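Local atomic coordinates of FAD synthase (Thermoplasma volcanium GSS1, PDB entry 3GLV), a protein that probably transfers the AMP portion of ATP to flavin mononucleotide, producing the coenzyme FAD and releasing diphosphate, with the help of a divalent metal cation. Residues L91-K96 / I115-K120; Y21-K26 / L63-R68. All coordinates share one frame; numbering follows the deposited sequence.

Interaction 1: residues L91-K96 / I115-K120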
ATOM      1  N   LEU A  91       2.033 -12.677  15.117  1.00 19.03           N
ATOM      2  CA  LEU A  91       1.123 -13.609  14.396  1.00 20.93           C
ATOM      3  C   LEU A  91      -0.343 -13.067  14.296  1.00 21.27           C
ATOM      4  O   LEU A  91      -0.761 -12.258  15.101  1.00 19.50           O
ATOM      5  CB  LEU A  91       1.098 -14.982  15.057  1.00 21.00           C
ATOM      6  CG  LEU A  91       2.398 -15.791  15.200  1.00 22.44           C
ATOM      7  CD1 LEU A  91       2.163 -16.973  16.047  1.00 25.62           C
ATOM      8  CD2 LEU A  91       2.994 -16.177  13.846  1.00 25.90           C
ATOM      9  N   GLY A  92      -1.090 -13.535  13.314  1.00 22.87           N
ATOM     10  CA  GLY A  92      -2.535 -13.262  13.181  1.00 25.16           C
ATOM     11  C   GLY A  92      -3.324 -13.812  14.367  1.00 26.99           C
ATOM     12  O   GLY A  92      -2.871 -14.746  15.028  1.00 28.54           O
ATOM     13  N   TYR A  93      -4.499 -13.257  14.635  1.00 29.34           N
ATOM     14  CA  TYR A  93      -5.372 -13.656  15.787  1.00 30.98           C
ATOM     15  C   TYR A  93      -5.723 -15.185  15.860  1.00 32.46           C
ATOM     16  O   TYR A  93      -5.863 -15.825  16.963  1.00 32.01           O
ATOM     17  CB  TYR A  93      -6.708 -12.862  15.718  1.00 31.83           C
ATOM     18  CG  TYR A  93      -7.660 -13.259  16.819  1.00 34.72           C
ATOM     19  CD1 TYR A  93      -7.395 -12.890  18.148  1.00 38.85           C
ATOM     20  CD2 TYR A  93      -8.787 -14.030  16.560  1.00 38.46           C
ATOM     21  CE1 TYR A  93      -8.244 -13.256  19.201  1.00 42.51           C
ATOM     22  CE2 TYR A  93      -9.657 -14.413  17.611  1.00 41.47           C
ATOM     23  CZ  TYR A  93      -9.373 -14.022  18.931  1.00 44.03           C
ATOM     24  OH  TYR A  93     -10.199 -14.377  19.988  1.00 48.49           O
ATOM     25  N   ASP A  94      -5.909 -15.735  14.663  1.00 33.27           N
ATOM     26  CA  ASP A  94      -6.328 -17.110  14.445  1.00 35.18           C
ATOM     27  C   ASP A  94      -5.202 -18.146  14.742  1.00 34.83           C
ATOM     28  O   ASP A  94      -5.483 -19.355  14.856  1.00 34.65           O
ATOM     29  CB  ASP A  94      -6.814 -17.224  12.977  1.00 35.84           C
ATOM     30  CG  ASP A  94      -5.813 -16.554  11.946  1.00 40.39           C
ATOM     31  OD1 ASP A  94      -5.431 -15.336  12.073  1.00 39.76           O
ATOM     32  OD2 ASP A  94      -5.413 -17.272  10.986  1.00 48.44           O
ATOM     33  N   GLN A  95      -3.949 -17.683  14.925  1.00 34.37           N
ATOM     34  CA  GLN A  95      -2.788 -18.583  14.852  1.00 34.12           C
ATOM     35  C   GLN A  95      -2.226 -19.081  16.192  1.00 34.01           C
ATOM     36  O   GLN A  95      -1.030 -19.030  16.423  1.00 33.23           O
ATOM     37  CB  GLN A  95      -1.683 -17.919  14.048  1.00 34.19           C
ATOM     38  CG  GLN A  95      -2.049 -17.484  12.646  1.00 34.86           C
ATOM     39  CD  GLN A  95      -0.786 -17.103  11.887  1.00 39.66           C
ATOM     40  OE1 GLN A  95      -0.535 -15.926  11.583  1.00 40.72           O
ATOM     41  NE2 GLN A  95       0.069 -18.095  11.654  1.00 41.08           N
ATOM     42  N   LYS A  96      -3.070 -19.593  17.069  1.00 34.70           N
ATOM     43  CA  LYS A  96      -2.602 -20.041  18.391  1.00 35.63           C
ATOM     44  C   LYS A  96      -1.740 -21.295  18.293  1.00 35.65           C
ATOM     45  O   LYS A  96      -0.887 -21.542  19.161  1.00 34.82           O
ATOM     46  CB  LYS A  96      -3.783 -20.317  19.325  1.00 36.09           C
ATOM     47  CG  LYS A  96      -4.495 -19.066  19.790  1.00 38.66           C
ATOM     48  CD  LYS A  96      -5.993 -19.288  19.929  1.00 41.97           C
ATOM     49  CE  LYS A  96      -6.731 -19.027  18.591  1.00 44.34           C
ATOM     50  NZ  LYS A  96      -7.271 -17.595  18.431  1.00 45.03           N
ATOM     51  N   ILE A 115       6.451 -13.501  21.415  1.00 19.22           N
ATOM     52  CA  ILE A 115       5.463 -13.742  20.378  1.00 20.38           C
ATOM     53  C   ILE A 115       4.186 -13.004  20.767  1.00 19.98           C
ATOM     54  O   ILE A 115       3.694 -13.177  21.904  1.00 21.28           O
ATOM     55  CB  ILE A 115       5.120 -15.239  20.222  1.00 20.53           C
ATOM     56  CG1 ILE A 115       6.360 -16.099  19.926  1.00 21.62           C
ATOM     57  CG2 ILE A 115       4.173 -15.465  19.056  1.00 21.29           C
ATOM     58  CD1 ILE A 115       5.993 -17.624  20.092  1.00 20.17           C
ATOM     59  N   VAL A 116       3.608 -12.248  19.835  1.00 19.10           N
ATOM     60  CA  VAL A 116       2.346 -11.535  20.095  1.00 19.64           C
ATOM     61  C   VAL A 116       1.308 -11.811  19.018  1.00 21.11           C
ATOM     62  O   VAL A 116       1.573 -11.641  17.824  1.00 21.36           O
ATOM     63  CB  VAL A 116       2.615 -10.036  20.240  1.00 19.58           C
ATOM     64  CG1 VAL A 116       1.314  -9.172  20.272  1.00 22.47           C
ATOM     65  CG2 VAL A 116       3.422  -9.790  21.512  1.00 19.10           C
ATOM     66  N   ARG A 117       0.117 -12.275  19.413  1.00 21.22           N
ATOM     67  CA  ARG A 117      -0.971 -12.373  18.442  1.00 21.76           C
ATOM     68  C   ARG A 117      -1.646 -10.995  18.269  1.00 22.04           C
ATOM     69  O   ARG A 117      -1.964 -10.324  19.258  1.00 21.11           O
ATOM     70  CB  ARG A 117      -1.988 -13.434  18.853  1.00 22.06           C
ATOM     71  CG  ARG A 117      -1.525 -14.858  18.569  1.00 23.85           C
ATOM     72  CD  ARG A 117      -2.554 -15.978  18.951  1.00 26.38           C
ATOM     73  NE  ARG A 117      -3.027 -15.851  20.323  1.00 27.05           N
ATOM     74  CZ  ARG A 117      -4.189 -15.322  20.710  1.00 31.43           C
ATOM     75  NH1 ARG A 117      -5.098 -14.882  19.845  1.00 35.08           N
ATOM     76  NH2 ARG A 117      -4.455 -15.242  22.007  1.00 34.15           N
ATOM     77  N   ILE A 118      -1.846 -10.578  17.011  1.00 21.63           N
ATOM     78  CA  ILE A 118      -2.577  -9.362  16.699  1.00 21.32           C
ATOM     79  C   ILE A 118      -4.081  -9.539  16.802  1.00 22.14           C
ATOM     80  O   ILE A 118      -4.579 -10.614  16.549  1.00 23.01           O
ATOM     81  CB  ILE A 118      -2.240  -8.879  15.307  1.00 20.00           C
ATOM     82  CG1 ILE A 118      -0.726  -8.635  15.243  1.00 21.90           C
ATOM     83  CG2 ILE A 118      -3.126  -7.633  14.900  1.00 17.24           C
ATOM     84  CD1 ILE A 118      -0.165  -7.621  16.296  1.00 19.84           C
ATOM     85  N   SER A 119      -4.794  -8.487  17.177  1.00 23.23           N
ATOM     86  CA  SER A 119      -6.272  -8.542  17.339  1.00 24.89           C
ATOM     87  C   SER A 119      -6.968  -8.916  16.040  1.00 25.88           C
ATOM     88  O   SER A 119      -6.444  -8.665  14.951  1.00 24.42           O
ATOM     89  CB  SER A 119      -6.838  -7.197  17.779  1.00 24.26           C
ATOM     90  OG  SER A 119      -6.570  -6.195  16.812  1.00 21.70           O
ATOM     91  N   LYS A 120      -8.145  -9.513  16.164  1.00 28.42           N
ATOM     92  CA  LYS A 120      -8.919  -9.928  14.979  1.00 30.78           C
ATOM     93  C   LYS A 120      -9.323  -8.691  14.175  1.00 31.56           C
ATOM     94  O   LYS A 120      -9.737  -7.707  14.760  1.00 31.29           O
ATOM     95  CB  LYS A 120     -10.144 -10.741  15.434  1.00 31.68           C
ATOM     96  CG  LYS A 120     -10.996 -11.279  14.278  1.00 35.61           C
ATOM     97  CD  LYS A 120     -11.945 -12.417  14.700  1.00 41.15           C
ATOM     98  CE  LYS A 120     -13.117 -11.951  15.549  1.00 42.79           C
ATOM     99  NZ  LYS A 120     -14.155 -13.045  15.715  1.00 47.22           N
TER

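Interaction 2: residues Y21-K26 / L63-R68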
ATOM      1  N   TYR A  21      -2.911  -6.000  10.239  1.00 18.92           N
ATOM      2  CA  TYR A  21      -1.817  -6.794  10.777  1.00 17.71           C
ATOM      3  C   TYR A  21      -0.537  -5.996  10.891  1.00 18.80           C
ATOM      4  O   TYR A  21       0.043  -5.955  11.924  1.00 17.00           O
ATOM      5  CB  TYR A  21      -1.604  -8.065   9.950  1.00 18.33           C
ATOM      6  CG  TYR A  21      -0.389  -8.920  10.291  1.00 18.01           C
ATOM      7  CD1 TYR A  21      -0.237  -9.493  11.514  1.00 16.47           C
ATOM      8  CD2 TYR A  21       0.563  -9.172   9.355  1.00 20.27           C
ATOM      9  CE1 TYR A  21       0.828 -10.269  11.785  1.00 17.31           C
ATOM     10  CE2 TYR A  21       1.628  -9.937   9.618  1.00 21.24           C
ATOM     11  CZ  TYR A  21       1.764 -10.483  10.827  1.00 17.25           C
ATOM     12  OH  TYR A  21       2.844 -11.242  11.048  1.00 17.98           O
ATOM     13  N   LEU A  22      -0.141  -5.348   9.811  1.00 17.85           N
ATOM     14  CA  LEU A  22       1.056  -4.559   9.782  1.00 17.58           C
ATOM     15  C   LEU A  22       0.989  -3.341  10.726  1.00 17.16           C
ATOM     16  O   LEU A  22       1.855  -3.147  11.506  1.00 17.35           O
ATOM     17  CB  LEU A  22       1.389  -4.154   8.356  1.00 16.64           C
ATOM     18  CG  LEU A  22       1.675  -5.290   7.383  1.00 20.31           C
ATOM     19  CD1 LEU A  22       2.102  -4.806   6.017  1.00 22.50           C
ATOM     20  CD2 LEU A  22       2.709  -6.196   7.966  1.00 31.00           C
ATOM     21  N   LYS A  23      -0.072  -2.562  10.659  1.00 18.09           N
ATOM     22  CA  LYS A  23      -0.232  -1.385  11.482  1.00 18.97           C
ATOM     23  C   LYS A  23      -0.219  -1.697  12.951  1.00 19.23           C
ATOM     24  O   LYS A  23       0.415  -0.955  13.751  1.00 18.94           O
ATOM     25  CB  LYS A  23      -1.473  -0.609  11.100  1.00 19.62           C
ATOM     26  CG  LYS A  23      -1.695   0.621  11.897  1.00 22.39           C
ATOM     27  CD  LYS A  23      -2.911   1.485  11.374  1.00 26.61           C
ATOM     28  CE  LYS A  23      -2.641   2.112   9.987  1.00 27.20           C
ATOM     29  NZ  LYS A  23      -3.742   3.087   9.738  1.00 25.32           N
ATOM     30  N   GLU A  24      -0.903  -2.772  13.342  1.00 19.11           N
ATOM     31  CA  GLU A  24      -0.946  -3.114  14.767  1.00 18.80           C
ATOM     32  C   GLU A  24       0.430  -3.663  15.184  1.00 19.30           C
ATOM     33  O   GLU A  24       0.861  -3.415  16.281  1.00 17.67           O
ATOM     34  CB  GLU A  24      -2.052  -4.102  15.083  1.00 19.13           C
ATOM     35  CG  GLU A  24      -3.459  -3.557  14.876  1.00 20.59           C
ATOM     36  CD  GLU A  24      -3.731  -2.306  15.691  1.00 20.50           C
ATOM     37  OE1 GLU A  24      -3.813  -2.402  16.921  1.00 22.02           O
ATOM     38  OE2 GLU A  24      -3.863  -1.231  15.097  1.00 21.82           O
ATOM     39  N   SER A  25       1.143  -4.353  14.270  1.00 18.68           N
ATOM     40  CA  SER A  25       2.448  -4.843  14.602  1.00 18.86           C
ATOM     41  C   SER A  25       3.366  -3.659  14.869  1.00 20.12           C
ATOM     42  O   SER A  25       4.122  -3.691  15.819  1.00 19.82           O
ATOM     43  CB  SER A  25       3.019  -5.767  13.532  1.00 19.00           C
ATOM     44  OG  SER A  25       2.195  -6.922  13.354  1.00 19.31           O
ATOM     45  N   LYS A  26       3.303  -2.617  14.021  1.00 21.05           N
ATOM     46  CA  LYS A  26       4.174  -1.448  14.156  1.00 21.18           C
ATOM     47  C   LYS A  26       3.953  -0.768  15.500  1.00 20.40           C
ATOM     48  O   LYS A  26       4.893  -0.331  16.159  1.00 19.95           O
ATOM     49  CB  LYS A  26       3.963  -0.484  13.019  1.00 22.49           C
ATOM     50  CG  LYS A  26       4.744   0.857  13.122  1.00 25.82           C
ATOM     51  CD  LYS A  26       6.244   0.691  13.207  1.00 27.78           C
ATOM     52  CE  LYS A  26       6.961   2.052  13.141  1.00 31.14           C
ATOM     53  NZ  LYS A  26       7.462   2.376  11.816  1.00 34.73           N
ATOM     54  N   LEU A  63       4.540   0.914   2.094  1.00 19.04           N
ATOM     55  CA  LEU A  63       3.627   1.265   3.181  1.00 18.66           C
ATOM     56  C   LEU A  63       4.247   2.085   4.289  1.00 19.46           C
ATOM     57  O   LEU A  63       5.348   1.777   4.791  1.00 21.17           O
ATOM     58  CB  LEU A  63       3.010   0.028   3.805  1.00 17.78           C
ATOM     59  CG  LEU A  63       2.224  -0.842   2.821  1.00 18.77           C
ATOM     60  CD1 LEU A  63       1.922  -2.175   3.494  1.00 15.36           C
ATOM     61  CD2 LEU A  63       0.976  -0.092   2.341  1.00 19.78           C
ATOM     62  N   LYS A  64       3.521   3.122   4.713  1.00 19.17           N
ATOM     63  CA  LYS A  64       4.023   4.028   5.757  1.00 20.44           C
ATOM     64  C   LYS A  64       4.568   3.247   6.942  1.00 19.60           C
ATOM     65  O   LYS A  64       5.630   3.556   7.424  1.00 17.03           O
ATOM     66  CB  LYS A  64       2.901   4.980   6.269  1.00 19.71           C
ATOM     67  CG  LYS A  64       2.530   6.117   5.274  1.00 22.00           C
ATOM     68  CD  LYS A  64       1.414   7.071   5.830  1.00 23.62           C
ATOM     69  CE  LYS A  64       0.875   8.075   4.768  1.00 24.15           C
ATOM     70  NZ  LYS A  64       1.946   8.644   3.785  1.00 24.16           N
ATOM     71  N   VAL A  65       3.834   2.220   7.380  1.00 19.96           N
ATOM     72  CA  VAL A  65       4.159   1.563   8.630  1.00 20.24           C
ATOM     73  C   VAL A  65       5.329   0.582   8.524  1.00 22.62           C
ATOM     74  O   VAL A  65       5.829   0.138   9.556  1.00 23.81           O
ATOM     75  CB  VAL A  65       2.915   0.856   9.257  1.00 20.24           C
ATOM     76  CG1 VAL A  65       1.795   1.867   9.483  1.00 19.31           C
ATOM     77  CG2 VAL A  65       2.457  -0.326   8.443  1.00 19.16           C
ATOM     78  N   VAL A  66       5.816   0.300   7.303  1.00 22.83           N
ATOM     79  CA  VAL A  66       6.861  -0.653   7.114  1.00 22.61           C
ATOM     80  C   VAL A  66       8.228   0.028   7.039  1.00 24.16           C
ATOM     81  O   VAL A  66       8.531   0.814   6.099  1.00 23.15           O
ATOM     82  CB  VAL A  66       6.637  -1.561   5.837  1.00 22.58           C
ATOM     83  CG1 VAL A  66       7.787  -2.527   5.650  1.00 21.14           C
ATOM     84  CG2 VAL A  66       5.315  -2.296   5.900  1.00 19.80           C
ATOM     85  N   ASP A  67       9.098  -0.334   7.978  1.00 23.96           N
ATOM     86  CA  ASP A  67      10.459   0.231   7.948  1.00 24.78           C
ATOM     87  C   ASP A  67      11.358  -0.532   7.002  1.00 25.60           C
ATOM     88  O   ASP A  67      12.072   0.095   6.225  1.00 27.33           O
ATOM     89  CB  ASP A  67      11.012   0.313   9.339  1.00 23.53           C
ATOM     90  CG  ASP A  67      10.178   1.228  10.195  1.00 25.41           C
ATOM     91  OD1 ASP A  67      10.127   2.417   9.825  1.00 31.56           O
ATOM     92  OD2 ASP A  67       9.494   0.763  11.128  1.00 22.15           O
ATOM     93  N   ARG A  68      11.281  -1.865   7.032  1.00 25.37           N
ATOM     94  CA  ARG A  68      12.131  -2.715   6.180  1.00 26.26           C
ATOM     95  C   ARG A  68      11.395  -3.960   5.760  1.00 24.72           C
ATOM     96  O   ARG A  68      10.645  -4.549   6.549  1.00 23.55           O
ATOM     97  CB  ARG A  68      13.399  -3.159   6.926  1.00 26.65           C
ATOM     98  CG  ARG A  68      14.507  -2.159   6.812  1.00 33.79           C
ATOM     99  CD  ARG A  68      15.729  -2.579   7.637  1.00 39.72           C
ATOM    100  NE  ARG A  68      16.179  -3.904   7.227  1.00 44.28           N
ATOM    101  CZ  ARG A  68      16.372  -4.947   8.040  1.00 46.46           C
ATOM    102  NH1 ARG A  68      16.166  -4.857   9.363  1.00 47.55           N
ATOM    103  NH2 ARG A  68      16.782  -6.097   7.509  1.00 46.14           N
TER
HETATM  104  O   HOH W   1       9.180   4.221  12.341  1.00 47.26           O

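Interaction 1: residues L91-K96 / I115-K120
R117 and Y93 meet obliquely, guanidinium and ring planes turned 58° apart, with NH1 of R117 lying 3.5 Å from Y93 CD1. The same NH1 donates to the carbonyl oxygen Y93 O (3.1 Å), in the carbonyl plane and on a lone pair, but the bond is bent, 140° at the hydrogen. K96 CG lies over one face of the guanidinium, 3.6 Å from R117 NE, and the chain beyond it, bent at chi2, chi3 and chi4, brings NZ to Y93 O at 2.7 Å. Two cationic groups thus grip one acceptor, which probably offsets part of their mutual repulsion; R117 NE also forms a salt bridge with E99 of helix 96-109. With CG anti to its backbone N (chi1 178°), the Y93 ring receives K120 CB over a face in a CH-pi contact, 4.1 Å from the ring centroid to CB, while I118 O lies at its edge. At the other end L91 CD1 packs against I115 CG2. Between them, L91 N donates to V116 O (2.9 Å) and I118 N to L91 O (2.8 Å), the parallel beta pairing of strand ends 88-91 and 114-117. Such neighbouring parallel strands, joined through helix 96-109, form a beta-alpha-beta crossover of the Rossmann-like nucleotidyltransferase fold; here the type I turn G92-Q95 at the end of the first strand carries D94, a probable ATP-binding residue.

Interaction 2: residues Y21-K26 / L63-R68
K26, near the C-terminal end of helix 16-26, reaches over V65 to D67 in the loop that leads into edge strand 68-71; helix and strand belong to the Rossmann-like alpha/beta fold of cytidylyltransferase-like enzymes. CB of K26 lies 4.1 Å from V65 CB. CG stands anti to the backbone N (chi1 175°) and rests beside the carbonyl oxygen V65 O, and the bend at chi2 (59°) keeps CD there too, 3.7 Å from V65 O. CE comes within 3.5 Å of D67 OD2. A second bend, at chi4, brings NZ to the salt bridge, where it donates to D67 OD2 at 2.7 Å on the syn lone pair; the two side chains cross at about a right angle. D67 OD2 also accepts from the backbone N of L32 on strand 31-36, which fixes the acid against the sheet. An alanine in place of K26 would probably leave the D67 carboxylate without its charge partner and uncover V65 O where the methylene chain had lain.

One turn earlier on the helix, L22 makes the apolar half of the contact. Its CB meets V65 CG2, and its CD1 touches V66 CG2 and L63 CD1, the last at 3.6 Å with the two leucines crossing almost perpendicularly; F11, a probable ATP-binding residue, also packs on L22. The type I turn from L63 to V66, closed by V66 N to L63 O, points L63 and V65 at the helix, while V66 reaches L22 through CG2. K23, whose backbone N touches V65 CG2, sends its NZ to a salt bridge with E62 of the second subunit. A water closes the ion pair on its other oxygen, accepting from K26 NZ at 2.6 Å and donating to D67 OD1.

How the interactions relate
From the N terminus, strand 4-9 leads into helix 16-26, whose last turns are met by residues 63-68; interaction 2 closes the first loop, which takes in strand 31-36 and helices 39-44 and 53-60. The chain then runs through edge strand 68-71, helix 77-84 and strand 88-91, which lies between strands 4-9 and 114-117, before interaction 1 closes a shorter loop round helix 96-109. The two loops follow in series and neither nest nor cross. They still meet in space, because I118 of interaction 1 packs on Y21, E24 and S25, tying helix 16-26 to the residues that follow strand 114-117, the outermost strand opposite 68-71 within this chain.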